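Local coordinates for protein ICChI, a glycosylated chitinase (Ipomoea carnea, PDB 6IDN) that hydrolyses chitin and also shows lysozyme activity, as a glycosylated plant enzyme of glycoside hydrolase family 18 built on a TIM barrel, at residues 25-30 / 73-78; 94-99 / 135-140; 177-182 / 207-212. All coordinates share one frame; numbering follows the deposited sequence. Where two conformers were deposited one is given.

Contact 1: residues 25-30 / 73-78; sequences YDIINI and KVFLSL
F75 lies against I27 and N29 on the inner face of two adjacent parallel strands. Its CB sits 3.5 Å from N29 OD1; CG, anti to the carbonyl carbon (chi1 -58°), is a little farther from it. At CD2 the ring comes nearest to N29, 3.3 Å from OD1, the two side chains lying side by side with amide and ring planes 28° apart. The next rim atom, CE2, meets I27 CG2 at 3.7 Å; this methyl stands over the ring face, 4.1 Å from the centroid, in a CH-pi contact. At the tip, CZ reaches Y178 across the barrel. An alanine here would probably leave I27 CG2 without its ring face and open a gap toward Y178 and W180. N29 OD1 is buried without a hydrogen-bond partner. On the reverse face I30 CD1 packs on V74 CG1 at 3.6 Å. Five backbone hydrogen bonds zip the strands together, from K73 N to D26 O at 3.1 Å up to S77 N to I30 O at 2.8 Å. In the conformer given, S77 OG bonds D123 OD2; S77 and D123 belong to the SxGG and DxxDxDxE signatures of family 18, on neighbouring strands of a TIM barrel.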
loop_
_atom_site.group_PDB
_atom_site.type_symbol
_atom_site.label_atom_id
_atom_site.label_comp_id
_atom_site.label_asym_id
_atom_site.label_seq_id
_atom_site.Cartn_x
_atom_site.Cartn_y
_atom_site.Cartn_z
ATOM N N TYR A 25 13.113 -2.111 -4.914
ATOM C CA TYR A 25 11.995 -1.938 -3.991
ATOM C C TYR A 25 12.345 -2.435 -2.598
ATOM O O TYR A 25 12.978 -3.488 -2.431
ATOM C CB TYR A 25 10.749 -2.665 -4.491
ATOM C CG TYR A 25 10.495 -2.470 -5.962
ATOM C CD1 TYR A 25 10.324 -1.199 -6.494
ATOM C CD2 TYR A 25 10.454 -3.560 -6.839
ATOM C CE1 TYR A 25 10.089 -1.013 -7.840
ATOM C CE2 TYR A 25 10.213 -3.377 -8.188
ATOM C CZ TYR A 25 10.037 -2.106 -8.687
ATOM O OH TYR A 25 9.802 -1.915 -10.027
ATOM N N ASP A 26 11.940 -1.656 -1.609
ATOM C CA ASP A 26 12.075 -2.026 -0.214
ATOM C C ASP A 26 10.791 -2.565 0.385
ATOM O O ASP A 26 10.857 -3.231 1.421
ATOM C CB ASP A 26 12.523 -0.808 0.595
ATOM C CG ASP A 26 13.782 -0.196 0.045
ATOM O OD1 ASP A 26 14.888 -0.692 0.401
ATOM O OD2 ASP A 26 13.681 0.741 -0.779
ATOM N N ILE A 27 9.645 -2.274 -0.236
ATOM C CA ILE A 27 8.317 -2.701 0.215
ATOM C C ILE A 27 7.495 -3.087 -1.006
ATOM O O ILE A 27 7.495 -2.367 -2.009
ATOM C CB ILE A 27 7.590 -1.585 0.996
ATOM C CG1 ILE A 27 8.436 -1.166 2.198
ATOM C CG2 ILE A 27 6.238 -2.061 1.447
ATOM C CD1 ILE A 27 7.981 0.114 2.843
ATOM N N ILE A 28 6.802 -4.222 -0.930
ATOM C CA ILE A 28 5.881 -4.654 -1.981
ATOM C C ILE A 28 4.490 -4.695 -1.383
ATOM O O ILE A 28 4.257 -5.416 -0.408
ATOM C CB ILE A 28 6.225 -6.044 -2.545
ATOM C CG1 ILE A 28 7.723 -6.193 -2.813
ATOM C CG2 ILE A 28 5.396 -6.334 -3.812
ATOM C CD1 ILE A 28 8.210 -5.381 -3.962
ATOM N N ASN A 29 3.560 -3.955 -1.981
ATOM C CA ASN A 29 2.147 -4.057 -1.613
ATOM C C ASN A 29 1.462 -4.996 -2.597
ATOM O O ASN A 29 1.338 -4.671 -3.780
ATOM C CB ASN A 29 1.463 -2.695 -1.638
ATOM C CG ASN A 29 2.031 -1.743 -0.632
ATOM O OD1 ASN A 29 2.291 -2.118 0.510
ATOM N ND2 ASN A 29 2.208 -0.484 -1.046
ATOM N N ILE A 30 0.984 -6.137 -2.108
ATOM C CA ILE A 30 0.276 -7.101 -2.947
ATOM C C ILE A 30 -1.206 -6.732 -2.922
ATOM O O ILE A 30 -1.865 -6.841 -1.884
ATOM C CB ILE A 30 0.494 -8.544 -2.466
ATOM C CG1 ILE A 30 1.977 -8.945 -2.535
ATOM C CG2 ILE A 30 -0.390 -9.522 -3.262
ATOM C CD1 ILE A 30 2.248 -10.392 -2.088
ATOM N N LYS A 73 10.009 -5.813 2.813
ATOM C CA LYS A 73 8.747 -6.069 3.494
ATOM C C LYS A 73 7.652 -6.297 2.464
ATOM O O LYS A 73 7.660 -5.692 1.385
ATOM C CB LYS A 73 8.345 -4.905 4.406
ATOM C CG LYS A 73 9.385 -4.575 5.465
ATOM C CD LYS A 73 8.926 -3.419 6.327
ATOM C CE LYS A 73 9.908 -3.132 7.469
ATOM N NZ LYS A 73 11.238 -2.624 7.043
ATOM N N VAL A 74 6.716 -7.175 2.800
ATOM C CA VAL A 74 5.640 -7.553 1.891
ATOM C C VAL A 74 4.320 -7.364 2.625
ATOM O O VAL A 74 4.096 -7.991 3.666
ATOM C CB VAL A 74 5.791 -9.003 1.392
ATOM C CG1 VAL A 74 4.749 -9.312 0.332
ATOM C CG2 VAL A 74 7.196 -9.240 0.840
ATOM N N PHE A 75 3.459 -6.480 2.103
ATOM C CA PHE A 75 2.158 -6.216 2.699
ATOM C C PHE A 75 1.039 -6.749 1.810
ATOM O O PHE A 75 1.179 -6.805 0.585
ATOM C CB PHE A 75 1.935 -4.704 2.912
ATOM C CG PHE A 75 2.974 -4.026 3.774
ATOM C CD1 PHE A 75 3.750 -4.742 4.691
ATOM C CD2 PHE A 75 3.169 -2.662 3.667
ATOM C CE1 PHE A 75 4.706 -4.084 5.478
ATOM C CE2 PHE A 75 4.114 -1.996 4.443
ATOM C CZ PHE A 75 4.895 -2.716 5.347
ATOM N N LEU A 76 -0.096 -7.080 2.434
ATOM C CA LEU A 76 -1.343 -7.296 1.705
ATOM C C LEU A 76 -2.136 -5.995 1.667
ATOM O O LEU A 76 -2.364 -5.376 2.714
ATOM C CB LEU A 76 -2.191 -8.381 2.371
ATOM C CG LEU A 76 -3.590 -8.535 1.751
ATOM C CD1 LEU A 76 -3.497 -9.165 0.364
ATOM C CD2 LEU A 76 -4.503 -9.369 2.628
ATOM N N SER A 77 -2.568 -5.588 0.475
ATOM C CA SER A 77 -3.310 -4.342 0.304
ATOM C C SER A 77 -4.808 -4.622 0.252
ATOM O O SER A 77 -5.275 -5.373 -0.610
ATOM C CB SER A 77 -2.871 -3.597 -0.954
ATOM O OG SER A 77 -3.456 -2.303 -1.006
ATOM N N LEU A 78 -5.556 -3.975 1.150
ATOM C CA LEU A 78 -7.013 -4.033 1.166
ATOM C C LEU A 78 -7.613 -3.031 0.196
ATOM O O LEU A 78 -7.250 -1.850 0.204
ATOM C CB LEU A 78 -7.562 -3.711 2.555
ATOM C CG LEU A 78 -6.962 -4.425 3.757
ATOM C CD1 LEU A 78 -7.605 -3.880 5.027
ATOM C CD2 LEU A 78 -7.131 -5.948 3.668
HETATM O O HOH W 1 11.876 -2.542 3.824
#

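Contact 2: residues 94-99 / 135-140; sequences ASVAQY and DTLAEQ
A97 presents its CB to segment 135-140 of helix 134-148 and is met there by two side chains, L137 and Q140, one helical turn apart. L137 holds CG anti to its backbone N (chi1 177°), and its CD1 comes over the A97 backbone, 3.6 Å from A97 N and 3.7 Å from A97 CB. The same methyl brushes V96 CG1 at 4.1 Å, the two branched chains crossing at a slant. Q140 approaches with its root: its CB meets A97 CB at 3.7 Å. Beyond that the chain bends at chi2 (-73°), which brings CD to 3.9 Å from A94 CB; CG lies near A94 CA and CB. The small alanines are consistent with the segment axes approaching to 8.5 Å, crossing at -44°. L137 also packs on F124 of the barrel strand 121-126, while A97 touches L141 and L144 farther along the partner helix. Most of the touching is by carbon atoms, including Q140's amide carbon CD, while L137 CD1 also rests against the backbone A97 N, and the segments share neither hydrogen bond nor salt bridge; they therefore meet by close packing rather than by directional bonds.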
loop_
_atom_site.group_PDB
_atom_site.type_symbol
_atom_site.label_atom_id
_atom_site.label_comp_id
_atom_site.label_asym_id
_atom_site.label_seq_id
_atom_site.Cartn_x
_atom_site.Cartn_y
_atom_site.Cartn_z
ATOM N N ALA A 94 -13.254 -6.206 14.061
ATOM C CA ALA A 94 -12.416 -7.167 14.781
ATOM C C ALA A 94 -12.381 -8.511 14.061
ATOM O O ALA A 94 -11.335 -9.176 14.029
ATOM C CB ALA A 94 -12.891 -7.338 16.233
ATOM N N SER A 95 -13.501 -8.916 13.452
ATOM C CA SER A 95 -13.550 -10.199 12.753
ATOM C C SER A 95 -12.658 -10.194 11.518
ATOM O O SER A 95 -12.010 -11.202 11.205
ATOM C CB SER A 95 -14.995 -10.529 12.353
ATOM O OG SER A 95 -15.799 -10.812 13.493
ATOM N N VAL A 96 -12.614 -9.068 10.798
ATOM C CA VAL A 96 -11.756 -8.964 9.620
ATOM C C VAL A 96 -10.288 -8.938 10.031
ATOM O O VAL A 96 -9.429 -9.518 9.352
ATOM C CB VAL A 96 -12.151 -7.719 8.803
ATOM C CG1 VAL A 96 -11.158 -7.447 7.689
ATOM C CG2 VAL A 96 -13.539 -7.915 8.219
ATOM N N ALA A 97 -9.971 -8.260 11.136
ATOM C CA ALA A 97 -8.590 -8.255 11.608
ATOM C C ALA A 97 -8.130 -9.668 11.905
ATOM O O ALA A 97 -7.012 -10.066 11.551
ATOM C CB ALA A 97 -8.463 -7.392 12.872
ATOM N N GLN A 98 -8.989 -10.451 12.553
ATOM C CA GLN A 98 -8.629 -11.831 12.877
ATOM C C GLN A 98 -8.436 -12.642 11.609
ATOM O O GLN A 98 -7.498 -13.438 11.506
ATOM C CB GLN A 98 -9.719 -12.442 13.755
ATOM C CG GLN A 98 -9.316 -13.730 14.373
ATOM C CD GLN A 98 -8.267 -13.533 15.430
ATOM O OE1 GLN A 98 -8.492 -12.863 16.437
ATOM N NE2 GLN A 98 -7.083 -14.082 15.187
ATOM N N TYR A 99 -9.328 -12.457 10.626
ATOM C CA TYR A 99 -9.180 -13.131 9.349
ATOM C C TYR A 99 -7.837 -12.807 8.723
ATOM O O TYR A 99 -7.153 -13.695 8.206
ATOM C CB TYR A 99 -10.316 -12.729 8.381
ATOM C CG TYR A 99 -9.976 -13.030 6.922
ATOM C CD1 TYR A 99 -10.210 -14.281 6.376
ATOM C CD2 TYR A 99 -9.400 -12.061 6.102
ATOM C CE1 TYR A 99 -9.882 -14.563 5.054
ATOM C CE2 TYR A 99 -9.063 -12.337 4.782
ATOM C CZ TYR A 99 -9.311 -13.593 4.267
ATOM O OH TYR A 99 -8.988 -13.871 2.948
ATOM N N ASP A 135 -10.560 2.790 11.414
ATOM C CA ASP A 135 -9.784 3.059 12.623
ATOM C C ASP A 135 -9.792 1.855 13.559
ATOM O O ASP A 135 -8.748 1.476 14.109
ATOM C CB ASP A 135 -10.292 4.325 13.346
ATOM C CG ASP A 135 -11.807 4.368 13.590
ATOM O OD1 ASP A 135 -12.585 3.562 13.043
ATOM O OD2 ASP A 135 -12.229 5.288 14.344
ATOM N N THR A 136 -10.958 1.235 13.747
ATOM C CA THR A 136 -11.063 0.054 14.601
ATOM C C THR A 136 -10.292 -1.124 14.002
ATOM O O THR A 136 -9.597 -1.849 14.724
ATOM C CB THR A 136 -12.548 -0.290 14.814
ATOM O OG1 THR A 136 -13.237 0.868 15.335
ATOM C CG2 THR A 136 -12.730 -1.451 15.783
ATOM N N LEU A 137 -10.358 -1.301 12.675
ATOM C CA LEU A 137 -9.590 -2.373 12.039
ATOM C C LEU A 137 -8.097 -2.200 12.300
ATOM O O LEU A 137 -7.407 -3.169 12.649
ATOM C CB LEU A 137 -9.889 -2.428 10.527
ATOM C CG LEU A 137 -9.107 -3.449 9.688
ATOM C CD1 LEU A 137 -9.318 -4.873 10.238
ATOM C CD2 LEU A 137 -9.499 -3.358 8.223
ATOM N N ALA A 138 -7.580 -0.969 12.159
ATOM C CA ALA A 138 -6.164 -0.737 12.430
ATOM C C ALA A 138 -5.834 -1.036 13.886
ATOM O O ALA A 138 -4.793 -1.638 14.184
ATOM C CB ALA A 138 -5.778 0.702 12.081
ATOM N N GLU A 139 -6.709 -0.608 14.805
ATOM C CA GLU A 139 -6.477 -0.846 16.226
ATOM C C GLU A 139 -6.501 -2.338 16.542
ATOM O O GLU A 139 -5.691 -2.831 17.334
ATOM C CB GLU A 139 -7.537 -0.082 17.039
ATOM C CG GLU A 139 -7.262 1.456 17.099
ATOM C CD GLU A 139 -8.405 2.265 17.694
ATOM O OE1 GLU A 139 -9.536 1.740 17.781
ATOM O OE2 GLU A 139 -8.176 3.428 18.103
ATOM N N GLN A 140 -7.420 -3.085 15.928
ATOM C CA GLN A 140 -7.477 -4.511 16.227
ATOM C C GLN A 140 -6.295 -5.267 15.635
ATOM O O GLN A 140 -5.822 -6.229 16.252
ATOM C CB GLN A 140 -8.800 -5.094 15.729
ATOM C CG GLN A 140 -10.026 -4.508 16.426
ATOM C CD GLN A 140 -10.228 -4.990 17.864
ATOM O OE1 GLN A 140 -11.108 -4.497 18.562
ATOM N NE2 GLN A 140 -9.425 -5.944 18.308
#

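Contact 3: residues 177-182 / 207-212; sequences DYVWVQ and STILTD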
loop_
_atom_site.group_PDB
_atom_site.type_symbol
_atom_site.label_atom_id
_atom_site.label_comp_id
_atom_site.label_asym_id
_atom_site.label_seq_id
_atom_site.Cartn_x
_atom_site.Cartn_y
_atom_site.Cartn_z
ATOM N N ASP A 177 2.344 2.924 10.431
ATOM C CA ASP A 177 3.788 2.945 10.226
ATOM C C ASP A 177 4.156 3.651 8.937
ATOM O O ASP A 177 5.191 4.313 8.871
ATOM C CB ASP A 177 4.313 1.514 10.209
ATOM C CG ASP A 177 3.990 0.796 11.484
ATOM O OD1 ASP A 177 4.715 1.040 12.477
ATOM O OD2 ASP A 177 2.993 0.038 11.542
ATOM N N TYR A 178 3.315 3.530 7.918
ATOM C CA TYR A 178 3.570 4.093 6.602
ATOM C C TYR A 178 2.304 4.760 6.113
ATOM O O TYR A 178 1.217 4.211 6.274
ATOM C CB TYR A 178 3.975 3.000 5.573
ATOM C CG TYR A 178 5.206 2.202 5.948
ATOM C CD1 TYR A 178 5.080 1.045 6.703
ATOM C CD2 TYR A 178 6.466 2.609 5.563
ATOM C CE1 TYR A 178 6.165 0.332 7.074
ATOM C CE2 TYR A 178 7.583 1.870 5.927
ATOM C CZ TYR A 178 7.410 0.737 6.694
ATOM O OH TYR A 178 8.478 -0.038 7.080
ATOM N N VAL A 179 2.442 5.922 5.492
ATOM C CA VAL A 179 1.320 6.538 4.766
ATOM C C VAL A 179 1.920 7.015 3.447
ATOM O O VAL A 179 2.843 7.833 3.448
ATOM C CB VAL A 179 0.657 7.707 5.518
ATOM C CG1 VAL A 179 -0.382 8.360 4.598
ATOM C CG2 VAL A 179 -0.011 7.189 6.801
ATOM N N TRP A 180 1.454 6.464 2.319
ATOM C CA TRP A 180 1.869 6.927 0.995
ATOM C C TRP A 180 0.719 7.709 0.404
ATOM O O TRP A 180 -0.323 7.139 0.082
ATOM C CB TRP A 180 2.285 5.770 0.080
ATOM C CG TRP A 180 1.697 4.429 0.397
ATOM C CD1 TRP A 180 0.428 4.002 0.137
ATOM C CD2 TRP A 180 2.383 3.323 0.971
ATOM N NE1 TRP A 180 0.269 2.699 0.540
ATOM C CE2 TRP A 180 1.461 2.252 1.030
ATOM C CE3 TRP A 180 3.697 3.119 1.417
ATOM C CZ2 TRP A 180 1.786 1.028 1.557
ATOM C CZ3 TRP A 180 4.028 1.852 1.946
ATOM C CH2 TRP A 180 3.062 0.843 2.002
ATOM N N VAL A 181 0.904 9.012 0.266
ATOM C CA VAL A 181 -0.139 9.908 -0.222
ATOM C C VAL A 181 -0.119 9.898 -1.741
ATOM O O VAL A 181 0.925 10.141 -2.359
ATOM C CB VAL A 181 0.059 11.327 0.326
ATOM C CG1 VAL A 181 -1.092 12.202 -0.126
ATOM C CG2 VAL A 181 0.170 11.302 1.849
ATOM N N GLN A 182 -1.263 9.597 -2.349
ATOM C CA GLN A 182 -1.336 9.434 -3.800
ATOM C C GLN A 182 -1.490 10.796 -4.457
ATOM O O GLN A 182 -2.578 11.363 -4.490
ATOM C CB GLN A 182 -2.486 8.505 -4.192
ATOM C CG GLN A 182 -2.333 7.040 -3.744
ATOM C CD GLN A 182 -3.646 6.260 -3.798
ATOM O OE1 GLN A 182 -4.714 6.844 -3.811
ATOM N NE2 GLN A 182 -3.557 4.941 -3.804
ATOM N N SER A 207 2.012 16.858 6.378
ATOM C CA SER A 207 2.993 16.975 7.447
ATOM C C SER A 207 2.358 16.896 8.829
ATOM O O SER A 207 3.056 16.588 9.800
ATOM C CB SER A 207 3.749 18.298 7.303
ATOM O OG SER A 207 2.903 19.398 7.605
ATOM N N THR A 208 1.057 17.169 8.944
ATOM C CA THR A 208 0.419 17.232 10.252
ATOM C C THR A 208 -0.023 15.876 10.772
ATOM O O THR A 208 -0.397 15.778 11.947
ATOM C CB THR A 208 -0.790 18.194 10.255
ATOM O OG1 THR A 208 -1.895 17.629 9.521
ATOM C CG2 THR A 208 -0.408 19.563 9.680
ATOM N N ILE A 209 0.005 14.825 9.958
ATOM C CA ILE A 209 -0.450 13.539 10.466
ATOM C C ILE A 209 0.663 12.882 11.274
ATOM O O ILE A 209 1.849 13.185 11.119
ATOM C CB ILE A 209 -0.945 12.615 9.341
ATOM C CG1 ILE A 209 0.218 12.099 8.462
ATOM C CG2 ILE A 209 -2.049 13.317 8.557
ATOM C CD1 ILE A 209 -0.153 10.977 7.490
ATOM N N LEU A 210 0.263 11.986 12.176
ATOM C CA LEU A 210 1.208 11.216 12.977
ATOM C C LEU A 210 1.432 9.884 12.274
ATOM O O LEU A 210 0.631 8.956 12.406
ATOM C CB LEU A 210 0.694 11.002 14.399
ATOM C CG LEU A 210 0.972 12.162 15.357
ATOM C CD1 LEU A 210 0.061 13.360 15.078
ATOM C CD2 LEU A 210 0.844 11.730 16.812
ATOM N N THR A 211 2.544 9.780 11.554
ATOM C CA THR A 211 2.978 8.511 10.987
ATOM C C THR A 211 4.492 8.483 11.067
ATOM O O THR A 211 5.133 9.533 11.050
ATOM C CB THR A 211 2.507 8.325 9.537
ATOM O OG1 THR A 211 2.877 7.013 9.088
ATOM C CG2 THR A 211 3.146 9.358 8.601
ATOM N N ASP A 212 5.063 7.279 11.175
ATOM C CA ASP A 212 6.517 7.206 11.282
ATOM C C ASP A 212 7.200 7.502 9.951
ATOM O O ASP A 212 8.300 8.067 9.937
ATOM C CB ASP A 212 6.944 5.836 11.804
ATOM C CG ASP A 212 6.767 5.717 13.300
ATOM O OD1 ASP A 212 7.103 6.688 14.012
ATOM O OD2 ASP A 212 6.294 4.656 13.761
HETATM O O HOH W 2 7.419 1.878 12.211
#
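V179 meets I209 and T211 in a partly buried packing contact between segment 177-182, on barrel strand 178-182, and the loop that leads from helix 196-206 into strand 213-219. V179 and I209 reach toward each other tip to tip. I209 carries CG1 in the crowded position between its backbone N and carbonyl carbon (chi1 71°), and its CD1 ends 3.9 Å from V179 CG2, with V179 CB and CG1 equally near. I209 also rests on F162 and L214, and a bound N-acetylglucosamine lies about 6 Å from its side chain. T211 comes in beside it, OG1 3.7 Å from V179 CG2. That hydroxyl also lies 3.6 Å from D177 O, but its hydrogen bond is to F176 O, the preceding carbonyl. At the edge D212 CB packs on D177 O at 3.7 Å, and the two carboxylates run side by side, planes 36° apart, with D177 OD1 4.1 Å from D212 OD2. Such like charges would probably raise the proton affinity of one of the pair, although D212 is open to solvent. A water 2.8 Å from D177 OD1 can donate to it, and makes at most a weak, long bond to D212 OD2. The other oxygen, D177 OD2, accepts from L154 N on the neighbouring strand. Just beyond this contact V179 pairs through its backbone with D213 and F215. The arrangement closes a beta-alpha-beta crossover, strand 178-182, helix 196-206 and strand 213-219, at the N-terminal end of the TIM-barrel strands.

The contacts follow one another along the chain and sample two layers of one TIM barrel. Contacts 1 and 3 belong to the same closed sheet, their centres about 16 Å apart, and touch across the barrel interior: I27 CD1 lies 3.6 Å from Y178 CE2, and N29 packs on W180. Contact 2 belongs to the outer layer, joining helices 90-103 and 134-148 about 19 Å from the centre of contact 1; L78 CD1 and L137 CD2, 3.8 Å apart, connect the two. Contacts 2 and 3 do not touch, their nearest atoms being about 8 Å apart. Together they tie strand to strand, helix to helix and loop to strand, leaving contact 1 nearest the chain's centre.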